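PDB 6TNE: histidine kinase from Caulobacter vibrioides, which probably autophosphorylates on a histidine using ATP and relays the phosphoryl group to an aspartate of its receiver domain. Local coordinates for residues R2-E7 against E34-I39; I38-E41 against T46-L49; D48-D53 against T63-A68; P76-S81 against K108-R113. All coordinates share one frame; numbering follows the deposited sequence.

Contact 1: residues R2-E7 against E34-I39; sequences RILFVE and EEALII
Val6 and Ala36 bring their CA atoms within 6.6 Å where strand 2-6 meets residues 34-39 of helix 33-42; these short segments run almost antiparallel, at 167°, with their axes 9.3 Å apart at closest approach. The helix side chain at this point is only a methyl, consistent with the short backbone separation. Ala36 CB points at the strand and sits against the fork of Val6, 3.6 Å from Val6 CG2 and 4.0 Å from Val6 CG1, so both branches of the valine bear on one methyl group. One helical turn later Ile39 takes over. Its CG2 branch, not the longer CG1 arm, meets Leu4 CD1 at 3.8 Å, and the two side chains pass each other at a slant. Leu4 holds its CG anti to the backbone N (chi1 172°), which sends the isobutyl group out from the sheet toward the helix. There its fork is divided: CD1 goes to Ile39, while CD2 lies 3.8 Å from the backbone atom Ala36 O and 4.4 Å from Ala36 CB. The contact is van der Waals packing, apolar apart from the carbonyl oxygen of Ala36 at Leu4 CD2. Leu50 of the adjoining strand flanks both Leu4 and Val6. Leu28 touches Ile39, and Ala30 touches both Ala36 and Ile39, carrying the apolar layer on to strand 26-30. Phe5 points the other way, into helix 10-21 on the far face of the sheet. Such a central parallel strand, covered by helices on both faces, is the hallmark of the CheY-like receiver fold, a doubly wound alpha/beta sandwich.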
loop_
_atom_site.group_PDB
_atom_site.type_symbol
_atom_site.label_atom_id
_atom_site.label_comp_id
_atom_site.label_asym_id
_atom_site.label_seq_id
_atom_site.Cartn_x
_atom_site.Cartn_y
_atom_site.Cartn_z
ATOM N N ARG A 2 6.624 -4.844 -6.947
ATOM C CA ARG A 2 6.104 -3.492 -7.175
ATOM C C ARG A 2 4.995 -3.207 -6.154
ATOM O O ARG A 2 3.955 -3.870 -6.156
ATOM C CB ARG A 2 5.574 -3.335 -8.603
ATOM C CG ARG A 2 4.972 -1.953 -8.857
ATOM C CD ARG A 2 4.704 -1.733 -10.357
ATOM N NE ARG A 2 5.937 -1.472 -11.106
ATOM C CZ ARG A 2 6.049 -1.476 -12.422
ATOM N NH1 ARG A 2 5.009 -1.763 -13.197
ATOM N NH2 ARG A 2 7.229 -1.205 -12.957
ATOM N N ILE A 3 5.236 -2.247 -5.264
ATOM C CA ILE A 3 4.329 -1.945 -4.160
ATOM C C ILE A 3 3.742 -0.574 -4.430
ATOM O O ILE A 3 4.488 0.376 -4.651
ATOM C CB ILE A 3 5.079 -1.939 -2.815
ATOM C CG1 ILE A 3 5.715 -3.320 -2.565
ATOM C CG2 ILE A 3 4.122 -1.585 -1.676
ATOM C CD1 ILE A 3 6.626 -3.326 -1.355
ATOM N N LEU A 4 2.411 -0.456 -4.354
ATOM C CA LEU A 4 1.760 0.851 -4.346
ATOM C C LEU A 4 1.518 1.188 -2.875
ATOM O O LEU A 4 0.799 0.454 -2.193
ATOM C CB LEU A 4 0.453 0.778 -5.154
ATOM C CG LEU A 4 -0.445 2.003 -5.104
ATOM C CD1 LEU A 4 0.273 3.281 -5.444
ATOM C CD2 LEU A 4 -1.660 1.756 -6.048
ATOM N N PHE A 5 2.113 2.277 -2.401
ATOM C CA PHE A 5 2.112 2.648 -0.983
ATOM C C PHE A 5 1.388 3.979 -0.875
ATOM O O PHE A 5 1.892 5.006 -1.360
ATOM C CB PHE A 5 3.554 2.754 -0.463
ATOM C CG PHE A 5 3.677 2.685 1.028
ATOM C CD1 PHE A 5 3.006 3.531 1.877
ATOM C CD2 PHE A 5 4.435 1.684 1.610
ATOM C CE1 PHE A 5 3.120 3.406 3.265
ATOM C CE2 PHE A 5 4.580 1.559 3.000
ATOM C CZ PHE A 5 3.912 2.429 3.841
ATOM N N VAL A 6 0.222 3.973 -0.246
ATOM C CA VAL A 6 -0.672 5.121 -0.166
ATOM C C VAL A 6 -0.721 5.583 1.280
ATOM O O VAL A 6 -1.178 4.849 2.164
ATOM C CB VAL A 6 -2.067 4.758 -0.678
ATOM C CG1 VAL A 6 -2.917 6.021 -0.810
ATOM C CG2 VAL A 6 -1.989 3.949 -1.977
ATOM N N GLU A 7 -0.239 6.799 1.544
ATOM C CA GLU A 7 -0.143 7.325 2.903
ATOM C C GLU A 7 -0.036 8.839 2.770
ATOM O O GLU A 7 0.833 9.345 2.063
ATOM C CB GLU A 7 1.078 6.706 3.601
ATOM C CG GLU A 7 1.509 7.373 4.899
ATOM C CD GLU A 7 0.435 7.353 5.930
ATOM O OE1 GLU A 7 0.180 6.290 6.497
ATOM O OE2 GLU A 7 -0.204 8.391 6.182
ATOM N N GLU A 34 -7.234 9.318 -4.634
ATOM C CA GLU A 34 -7.446 9.733 -6.001
ATOM C C GLU A 34 -6.150 9.562 -6.843
ATOM O O GLU A 34 -6.177 9.049 -7.973
ATOM C CB GLU A 34 -8.101 11.121 -5.911
ATOM C CG GLU A 34 -9.571 11.072 -5.109
ATOM C CD GLU A 34 -9.664 11.158 -3.477
ATOM O OE1 GLU A 34 -10.787 11.262 -2.908
ATOM O OE2 GLU A 34 -8.695 11.138 -2.704
ATOM N N GLU A 35 -4.987 9.939 -6.282
ATOM C CA GLU A 35 -3.707 9.676 -6.948
ATOM C C GLU A 35 -3.455 8.187 -7.088
ATOM O O GLU A 35 -3.033 7.701 -8.141
ATOM C CB GLU A 35 -2.612 10.289 -6.083
ATOM C CG GLU A 35 -1.250 10.052 -6.626
ATOM C CD GLU A 35 -0.103 10.685 -5.813
ATOM O OE1 GLU A 35 1.019 10.656 -6.313
ATOM O OE2 GLU A 35 -0.297 11.195 -4.681
ATOM N N ALA A 36 -3.719 7.424 -6.014
ATOM C CA ALA A 36 -3.508 5.985 -6.047
ATOM C C ALA A 36 -4.323 5.316 -7.132
ATOM O O ALA A 36 -3.869 4.362 -7.760
ATOM C CB ALA A 36 -3.791 5.388 -4.685
ATOM N N LEU A 37 -5.570 5.757 -7.322
ATOM C CA LEU A 37 -6.428 5.138 -8.330
ATOM C C LEU A 37 -5.848 5.332 -9.724
ATOM O O LEU A 37 -5.907 4.430 -10.549
ATOM C CB LEU A 37 -7.833 5.712 -8.194
ATOM C CG LEU A 37 -8.901 5.033 -9.018
ATOM C CD1 LEU A 37 -9.012 3.541 -8.733
ATOM C CD2 LEU A 37 -10.221 5.747 -8.702
ATOM N N ILE A 38 -5.290 6.508 -10.013
ATOM C CA ILE A 38 -4.669 6.733 -11.318
ATOM C C ILE A 38 -3.420 5.881 -11.469
ATOM O O ILE A 38 -3.205 5.266 -12.510
ATOM C CB ILE A 38 -4.381 8.234 -11.474
ATOM C CG1 ILE A 38 -5.705 8.965 -11.631
ATOM C CG2 ILE A 38 -3.403 8.513 -12.638
ATOM C CD1 ILE A 38 -5.604 10.436 -11.568
ATOM N N ILE A 39 -2.601 5.782 -10.402
ATOM C CA ILE A 39 -1.426 4.933 -10.481
ATOM C C ILE A 39 -1.814 3.483 -10.725
ATOM O O ILE A 39 -1.217 2.782 -11.550
ATOM C CB ILE A 39 -0.565 5.076 -9.204
ATOM C CG1 ILE A 39 0.021 6.478 -9.107
ATOM C CG2 ILE A 39 0.577 4.061 -9.192
ATOM C CD1 ILE A 39 0.512 6.811 -7.714
#

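Contact 2: residues I38-E41 against T46-L49; sequences IIAE and TIDL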
loop_
_atom_site.group_PDB
_atom_site.type_symbol
_atom_site.label_atom_id
_atom_site.label_comp_id
_atom_site.label_asym_id
_atom_site.label_seq_id
_atom_site.Cartn_x
_atom_site.Cartn_y
_atom_site.Cartn_z
ATOM N N ILE A 38 -5.290 6.508 -10.013
ATOM C CA ILE A 38 -4.669 6.733 -11.318
ATOM C C ILE A 38 -3.420 5.881 -11.469
ATOM O O ILE A 38 -3.205 5.266 -12.510
ATOM C CB ILE A 38 -4.381 8.234 -11.474
ATOM C CG1 ILE A 38 -5.705 8.965 -11.631
ATOM C CG2 ILE A 38 -3.403 8.513 -12.638
ATOM C CD1 ILE A 38 -5.604 10.436 -11.568
ATOM N N ILE A 39 -2.601 5.782 -10.402
ATOM C CA ILE A 39 -1.426 4.933 -10.481
ATOM C C ILE A 39 -1.814 3.483 -10.725
ATOM O O ILE A 39 -1.217 2.782 -11.550
ATOM C CB ILE A 39 -0.565 5.076 -9.204
ATOM C CG1 ILE A 39 0.021 6.478 -9.107
ATOM C CG2 ILE A 39 0.577 4.061 -9.192
ATOM C CD1 ILE A 39 0.512 6.811 -7.714
ATOM N N ALA A 40 -2.844 3.016 -10.013
ATOM C CA ALA A 40 -3.291 1.627 -10.179
ATOM C C ALA A 40 -3.766 1.373 -11.596
ATOM O O ALA A 40 -3.413 0.347 -12.196
ATOM C CB ALA A 40 -4.387 1.300 -9.157
ATOM N N GLU A 41 -4.540 2.304 -12.163
ATOM C CA GLU A 41 -5.017 2.116 -13.524
ATOM C C GLU A 41 -3.854 2.038 -14.498
ATOM O O GLU A 41 -3.828 1.185 -15.391
ATOM C CB GLU A 41 -5.941 3.249 -13.901
ATOM C CG GLU A 41 -6.482 2.984 -15.248
ATOM C CD GLU A 41 -7.492 3.993 -15.677
ATOM O OE1 GLU A 41 -8.175 3.745 -16.695
ATOM O OE2 GLU A 41 -7.602 5.048 -15.010
ATOM N N THR A 46 0.321 -5.044 -12.867
ATOM C CA THR A 46 1.740 -5.119 -12.582
ATOM C C THR A 46 2.064 -4.774 -11.133
ATOM O O THR A 46 3.229 -4.825 -10.747
ATOM C CB THR A 46 2.555 -4.181 -13.470
ATOM O OG1 THR A 46 2.339 -2.823 -13.026
ATOM C CG2 THR A 46 2.184 -4.378 -14.923
ATOM N N ILE A 47 1.071 -4.447 -10.327
ATOM C CA ILE A 47 1.290 -4.162 -8.913
ATOM C C ILE A 47 1.171 -5.454 -8.121
ATOM O O ILE A 47 0.227 -6.228 -8.314
ATOM C CB ILE A 47 0.295 -3.111 -8.414
ATOM C CG1 ILE A 47 0.657 -1.797 -9.108
ATOM C CG2 ILE A 47 0.368 -2.974 -6.890
ATOM C CD1 ILE A 47 -0.412 -0.806 -9.122
ATOM N N ASP A 48 2.156 -5.707 -7.283
ATOM C CA ASP A 48 2.196 -6.923 -6.497
ATOM C C ASP A 48 1.573 -6.783 -5.122
ATOM O O ASP A 48 1.269 -7.795 -4.506
ATOM C CB ASP A 48 3.647 -7.387 -6.400
ATOM C CG ASP A 48 4.226 -7.702 -7.763
ATOM O OD1 ASP A 48 3.621 -8.551 -8.458
ATOM O OD2 ASP A 48 5.240 -7.101 -8.161
ATOM N N LEU A 49 1.421 -5.569 -4.605
ATOM C CA LEU A 49 0.923 -5.349 -3.258
ATOM C C LEU A 49 0.451 -3.914 -3.168
ATOM O O LEU A 49 1.173 -3.006 -3.603
ATOM C CB LEU A 49 2.054 -5.576 -2.235
ATOM C CG LEU A 49 1.746 -5.279 -0.758
ATOM C CD1 LEU A 49 0.683 -6.183 -0.164
ATOM C CD2 LEU A 49 3.008 -5.363 0.072
#
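Ile47 reaches across to Ala40 with a single methyl group, and that methyl makes up nearly all of the close packing. Its CD1 lies 3.9 Å from Ala40 CA, 4.5 Å from Ala40 CB and 4.4 Å from the carbonyl oxygen Ile39 O, so it rests on the helix backbone as much as on a side chain. The Ile47 side chain is stretched out to get there, with CD1 roughly anti to CA (chi2 160°). Ile47 also touches Leu4 of strand 2-6 and Leu72 of helix 61-72, while Tyr71 of that helix covers Ala40. The outer side is looser and polar. Glu41, exposed, sets off away from the loop at its CB, and the exposed Thr46 makes no apolar contact with the helix segment. Instead, Thr46 OG1 hydrogen-bonds to Asn43 O and to Arg2 NH1, and Asn43 ND2 bonds back to Ile39 O, tying the turn to the end of the helix by polar links. A buried isoleucine just ahead of the strand thus packs the loop against the end of helix 33-42 in the beta-alpha-beta crossover formed by strand 26-30, helix 33-42 and strand 49-53, which passes over strand 2-6.

Contact 3: residues D48-D53 against T63-A68; sequences DLLISD and TLLKKA
Leu50 and Ser52 of strand 49-53 face Leu65 and Leu64 of helix 61-72 in a buried, mostly apolar strand-to-helix contact near the middle of the domain. The packing is light. Leu50 CD2 approaches Leu65 CD1 at 4.4 Å, methyl to methyl, and Leu50 also touches Val77 on one neighbouring strand and Leu4 and Val6 on the other. Nearer the carboxyl end of the strand, Leu64 CD2 lies 4.0 Å from Ser52 OG, a hydroxyl set against a hydrocarbon surface. That buried oxygen is satisfied within its own strand: Ser52 OG donates to Asp53 O over 2.9 Å, with a C=O...OG angle of 132° and the donor tilted 18° out of the carbonyl plane. Ser52 holds OG opposite its backbone N (chi1 -176°), beside the carbonyl carbon, where it reaches Asp53 O. The bond fixes the hydroxyl's direction and leaves its flank to Leu64. Asp53 takes no part in the packing; its OD1 forms a salt bridge with Lys103, beside the acidic Glu7 and Asp8. Its place at the end of this strand is consistent with the phosphoacceptor aspartate of receiver domains, and the Leu50 to Leu65 packing belongs to the beta-alpha-beta unit of strand 49-53, helix 61-72 and strand 77-81.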
loop_
_atom_site.group_PDB
_atom_site.type_symbol
_atom_site.label_atom_id
_atom_site.label_comp_id
_atom_site.label_asym_id
_atom_site.label_seq_id
_atom_site.Cartn_x
_atom_site.Cartn_y
_atom_site.Cartn_z
ATOM N N ASP A 48 2.156 -5.707 -7.283
ATOM C CA ASP A 48 2.196 -6.923 -6.497
ATOM C C ASP A 48 1.573 -6.783 -5.122
ATOM O O ASP A 48 1.269 -7.795 -4.506
ATOM C CB ASP A 48 3.647 -7.387 -6.400
ATOM C CG ASP A 48 4.226 -7.702 -7.763
ATOM O OD1 ASP A 48 3.621 -8.551 -8.458
ATOM O OD2 ASP A 48 5.240 -7.101 -8.161
ATOM N N LEU A 49 1.421 -5.569 -4.605
ATOM C CA LEU A 49 0.923 -5.349 -3.258
ATOM C C LEU A 49 0.451 -3.914 -3.168
ATOM O O LEU A 49 1.173 -3.006 -3.603
ATOM C CB LEU A 49 2.054 -5.576 -2.235
ATOM C CG LEU A 49 1.746 -5.279 -0.758
ATOM C CD1 LEU A 49 0.683 -6.183 -0.164
ATOM C CD2 LEU A 49 3.008 -5.363 0.072
ATOM N N LEU A 50 -0.702 -3.693 -2.553
ATOM C CA LEU A 50 -1.148 -2.366 -2.159
ATOM C C LEU A 50 -0.976 -2.249 -0.648
ATOM O O LEU A 50 -1.456 -3.124 0.078
ATOM C CB LEU A 50 -2.641 -2.197 -2.476
ATOM C CG LEU A 50 -3.304 -0.926 -1.942
ATOM C CD1 LEU A 50 -2.683 0.315 -2.504
ATOM C CD2 LEU A 50 -4.793 -0.958 -2.176
ATOM N N ILE A 51 -0.317 -1.193 -0.188
ATOM C CA ILE A 51 -0.268 -0.845 1.228
ATOM C C ILE A 51 -0.956 0.500 1.336
ATOM O O ILE A 51 -0.578 1.432 0.616
ATOM C CB ILE A 51 1.163 -0.727 1.757
ATOM C CG1 ILE A 51 1.916 -2.049 1.581
ATOM C CG2 ILE A 51 1.106 -0.337 3.247
ATOM C CD1 ILE A 51 3.393 -1.958 1.983
ATOM N N SER A 52 -1.995 0.622 2.166
ATOM C CA SER A 52 -2.707 1.885 2.251
ATOM C C SER A 52 -3.065 2.215 3.673
ATOM O O SER A 52 -3.531 1.352 4.433
ATOM C CB SER A 52 -4.005 1.824 1.444
ATOM O OG SER A 52 -4.673 3.080 1.424
ATOM N N ASP A 53 -2.906 3.485 4.035
ATOM C CA ASP A 53 -3.523 4.025 5.238
ATOM C C ASP A 53 -5.036 3.915 5.119
ATOM O O ASP A 53 -5.594 3.877 4.019
ATOM C CB ASP A 53 -3.081 5.496 5.414
ATOM C CG ASP A 53 -3.238 6.044 6.840
ATOM O OD1 ASP A 53 -3.532 5.262 7.757
ATOM O OD2 ASP A 53 -3.143 7.290 7.010
ATOM N N THR A 63 -12.348 2.252 0.636
ATOM C CA THR A 63 -13.015 2.752 -0.567
ATOM C C THR A 63 -12.087 2.743 -1.769
ATOM O O THR A 63 -12.505 2.375 -2.882
ATOM C CB THR A 63 -13.604 4.141 -0.281
ATOM O OG1 THR A 63 -14.566 4.049 0.768
ATOM C CG2 THR A 63 -14.237 4.747 -1.539
ATOM N N LEU A 64 -10.836 3.156 -1.570
ATOM C CA LEU A 64 -9.840 3.019 -2.621
ATOM C C LEU A 64 -9.767 1.579 -3.096
ATOM O O LEU A 64 -9.751 1.329 -4.306
ATOM C CB LEU A 64 -8.477 3.503 -2.115
ATOM C CG LEU A 64 -7.289 3.098 -3.004
ATOM C CD1 LEU A 64 -7.391 3.746 -4.410
ATOM C CD2 LEU A 64 -5.997 3.505 -2.305
ATOM N N LEU A 65 -9.739 0.611 -2.174
ATOM C CA LEU A 65 -9.677 -0.784 -2.596
ATOM C C LEU A 65 -10.883 -1.140 -3.445
ATOM O O LEU A 65 -10.763 -1.824 -4.462
ATOM C CB LEU A 65 -9.587 -1.689 -1.366
ATOM C CG LEU A 65 -9.568 -3.178 -1.690
ATOM C CD1 LEU A 65 -8.371 -3.443 -2.652
ATOM C CD2 LEU A 65 -9.488 -4.018 -0.446
ATOM N N LYS A 66 -12.069 -0.703 -3.043
ATOM C CA LYS A 66 -13.247 -1.021 -3.845
ATOM C C LYS A 66 -13.119 -0.470 -5.260
ATOM O O LYS A 66 -13.500 -1.138 -6.228
ATOM C CB LYS A 66 -14.453 -0.447 -3.149
ATOM C CG LYS A 66 -14.983 -1.390 -2.081
ATOM C CD LYS A 66 -15.564 -2.647 -2.736
ATOM C CE LYS A 66 -16.296 -3.575 -1.753
ATOM N NZ LYS A 66 -16.220 -5.009 -2.176
ATOM N N LYS A 67 -12.577 0.722 -5.399
ATOM C CA LYS A 67 -12.435 1.322 -6.714
ATOM C C LYS A 67 -11.283 0.747 -7.522
ATOM O O LYS A 67 -11.334 0.731 -8.761
ATOM C CB LYS A 67 -12.270 2.825 -6.573
ATOM C CG LYS A 67 -13.478 3.502 -6.015
ATOM C CD LYS A 67 -13.240 4.987 -5.870
ATOM C CE LYS A 67 -14.426 5.720 -5.280
ATOM N NZ LYS A 67 -15.602 5.635 -6.181
ATOM N N ALA A 68 -10.247 0.270 -6.839
ATOM C CA ALA A 68 -8.995 -0.094 -7.491
ATOM C C ALA A 68 -8.799 -1.590 -7.598
ATOM O O ALA A 68 -7.888 -2.011 -8.280
ATOM C CB ALA A 68 -7.796 0.490 -6.725
#

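Contact 4: residues P76-S81 against K108-R113; sequences PVMFIS and KTLAER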
loop_
_atom_site.group_PDB
_atom_site.type_symbol
_atom_site.label_atom_id
_atom_site.label_comp_id
_atom_site.label_asym_id
_atom_site.label_seq_id
_atom_site.Cartn_x
_atom_site.Cartn_y
_atom_site.Cartn_z
ATOM N N PRO A 76 -2.361 -8.823 -3.141
ATOM C CA PRO A 76 -2.742 -8.616 -1.740
ATOM C C PRO A 76 -2.795 -7.139 -1.386
ATOM O O PRO A 76 -2.212 -6.275 -2.051
ATOM C CB PRO A 76 -1.614 -9.309 -0.966
ATOM C CG PRO A 76 -0.406 -9.342 -1.960
ATOM C CD PRO A 76 -1.075 -9.543 -3.283
ATOM N N VAL A 77 -3.502 -6.863 -0.308
ATOM C CA VAL A 77 -3.722 -5.511 0.187
ATOM C C VAL A 77 -3.445 -5.516 1.676
ATOM O O VAL A 77 -3.939 -6.405 2.389
ATOM C CB VAL A 77 -5.157 -5.019 -0.100
ATOM C CG1 VAL A 77 -5.394 -3.645 0.504
ATOM C CG2 VAL A 77 -5.493 -5.127 -1.602
ATOM N N MET A 78 -2.695 -4.535 2.152
ATOM C CA MET A 78 -2.380 -4.381 3.562
ATOM C C MET A 78 -2.781 -2.992 3.987
ATOM O O MET A 78 -2.274 -1.993 3.435
ATOM C CB MET A 78 -0.894 -4.534 3.748
ATOM C CG MET A 78 -0.457 -4.399 5.163
ATOM S SD MET A 78 1.252 -4.807 5.473
ATOM C CE MET A 78 2.148 -3.846 4.325
ATOM N N PHE A 79 -3.714 -2.891 4.913
ATOM C CA PHE A 79 -4.116 -1.624 5.491
ATOM C C PHE A 79 -3.297 -1.342 6.721
ATOM O O PHE A 79 -3.002 -2.251 7.496
ATOM C CB PHE A 79 -5.595 -1.654 5.845
ATOM C CG PHE A 79 -6.478 -1.603 4.639
ATOM C CD1 PHE A 79 -6.435 -0.492 3.768
ATOM C CD2 PHE A 79 -7.302 -2.660 4.324
ATOM C CE1 PHE A 79 -7.224 -0.451 2.616
ATOM C CE2 PHE A 79 -8.070 -2.628 3.163
ATOM C CZ PHE A 79 -8.036 -1.534 2.326
ATOM N N ILE A 80 -2.976 -0.083 6.917
ATOM C CA ILE A 80 -2.245 0.387 8.079
ATOM C C ILE A 80 -3.074 1.473 8.753
ATOM O O ILE A 80 -3.727 2.279 8.086
ATOM C CB ILE A 80 -0.824 0.874 7.720
ATOM C CG1 ILE A 80 -0.801 2.075 6.769
ATOM C CG2 ILE A 80 0.009 -0.297 7.115
ATOM C CD1 ILE A 80 0.557 2.600 6.494
ATOM N N SER A 81 -3.041 1.517 10.082
ATOM C CA SER A 81 -3.751 2.596 10.774
ATOM C C SER A 81 -3.344 2.599 12.228
ATOM O O SER A 81 -3.016 1.549 12.794
ATOM C CB SER A 81 -5.286 2.448 10.753
ATOM O OG SER A 81 -5.916 3.585 11.345
ATOM N N LYS A 108 10.936 -3.922 10.717
ATOM C CA LYS A 108 11.149 -5.362 10.714
ATOM C C LYS A 108 9.834 -6.084 10.473
ATOM O O LYS A 108 9.756 -7.000 9.646
ATOM C CB LYS A 108 11.775 -5.803 12.037
ATOM C CG LYS A 108 11.964 -7.339 12.114
ATOM C CD LYS A 108 12.761 -7.787 13.361
ATOM C CE LYS A 108 12.819 -9.327 13.463
ATOM N NZ LYS A 108 13.888 -9.850 14.388
ATOM N N THR A 109 8.770 -5.635 11.147
ATOM C CA THR A 109 7.477 -6.273 10.985
ATOM C C THR A 109 6.898 -5.958 9.617
ATOM O O THR A 109 6.353 -6.850 8.951
ATOM C CB THR A 109 6.526 -5.816 12.085
ATOM O OG1 THR A 109 7.143 -6.088 13.348
ATOM C CG2 THR A 109 5.200 -6.587 11.972
ATOM N N LEU A 110 7.019 -4.703 9.161
ATOM C CA LEU A 110 6.517 -4.367 7.828
ATOM C C LEU A 110 7.174 -5.252 6.771
ATOM O O LEU A 110 6.499 -5.820 5.891
ATOM C CB LEU A 110 6.786 -2.895 7.515
ATOM C CG LEU A 110 6.388 -2.414 6.109
ATOM C CD1 LEU A 110 4.887 -2.489 5.945
ATOM C CD2 LEU A 110 6.948 -1.012 5.869
ATOM N N ALA A 111 8.509 -5.342 6.808
ATOM C CA ALA A 111 9.226 -6.141 5.817
ATOM C C ALA A 111 8.822 -7.614 5.883
ATOM O O ALA A 111 8.671 -8.284 4.849
ATOM C CB ALA A 111 10.729 -5.953 5.998
ATOM N N GLU A 112 8.659 -8.145 7.090
ATOM C CA GLU A 112 8.213 -9.525 7.243
ATOM C C GLU A 112 6.845 -9.741 6.593
ATOM O O GLU A 112 6.634 -10.739 5.902
ATOM C CB GLU A 112 8.137 -9.809 8.730
ATOM C CG GLU A 112 7.640 -11.133 9.163
ATOM C CD GLU A 112 7.900 -11.333 10.656
ATOM O OE1 GLU A 112 7.861 -12.486 11.123
ATOM O OE2 GLU A 112 8.144 -10.329 11.362
ATOM N N ARG A 113 5.888 -8.841 6.852
ATOM C CA ARG A 113 4.544 -8.988 6.280
ATOM C C ARG A 113 4.542 -8.809 4.768
ATOM O O ARG A 113 3.829 -9.523 4.062
ATOM C CB ARG A 113 3.576 -7.987 6.905
ATOM C CG ARG A 113 3.480 -8.068 8.397
ATOM C CD ARG A 113 2.814 -9.329 8.916
ATOM N NE ARG A 113 2.359 -9.013 10.265
ATOM C CZ ARG A 113 1.242 -8.332 10.504
ATOM N NH1 ARG A 113 0.462 -7.933 9.485
ATOM N NH2 ARG A 113 0.905 -8.032 11.753
#
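Met78, on strand 77-81, packs against Leu110 and Arg113 of the carboxyl-terminal helix 107-118, which covers one face of the parallel sheet. The methionine does the reaching. CG stands anti to the backbone N (chi1 -180°) and the chain runs straight out from the strand until it bends at its last torsion (chi3 53°), swinging the terminal methyl toward Leu110. There Met78 CE comes to 3.5 Å from Leu110 CD1, tighter than an ordinary carbon-carbon contact, and the two side chains cross obliquely. Leu110 meets it with the end of its own side chain, whose CD1 branch is carried nearer the strand than its CB direction alone would suggest. The sulfur serves a second neighbour: Met78 SD lies 4.2 Å from Arg113 CB, with the arginine chain running at about a right angle to the methionine. Arg113 therefore contributes the aliphatic base of its side chain, and not its guanidinium group. Around this centre, Leu101 of strand 98-102 touches both Leu110 and Arg113, while Ile51 of strand 49-53 and Thr99 of strand 98-102 touch Met78. Set over an inner strand of the sheet, helix 107-118 shares this face with helix 10-21 in the CheY-like receiver fold.

In the fold
Contacts 1, 3 and 4 each lay a helix on a strand of the same parallel sheet, whereas contact 2 joins helix 33-42 to the loop that leads from it into strand 49-53. Contacts 1 and 2 share that helix and are about 7 Å apart between centres; contacts 1 and 3 lie on one face of adjacent strands, while contact 4 serves the other face through helix 107-118. All four are buried and mainly apolar. Contact 3 brings in a buried hydroxyl beside the acidic end of the sheet, contact 4 a thioether and an arginine stem, and contact 2 has a polar, solvent-facing margin.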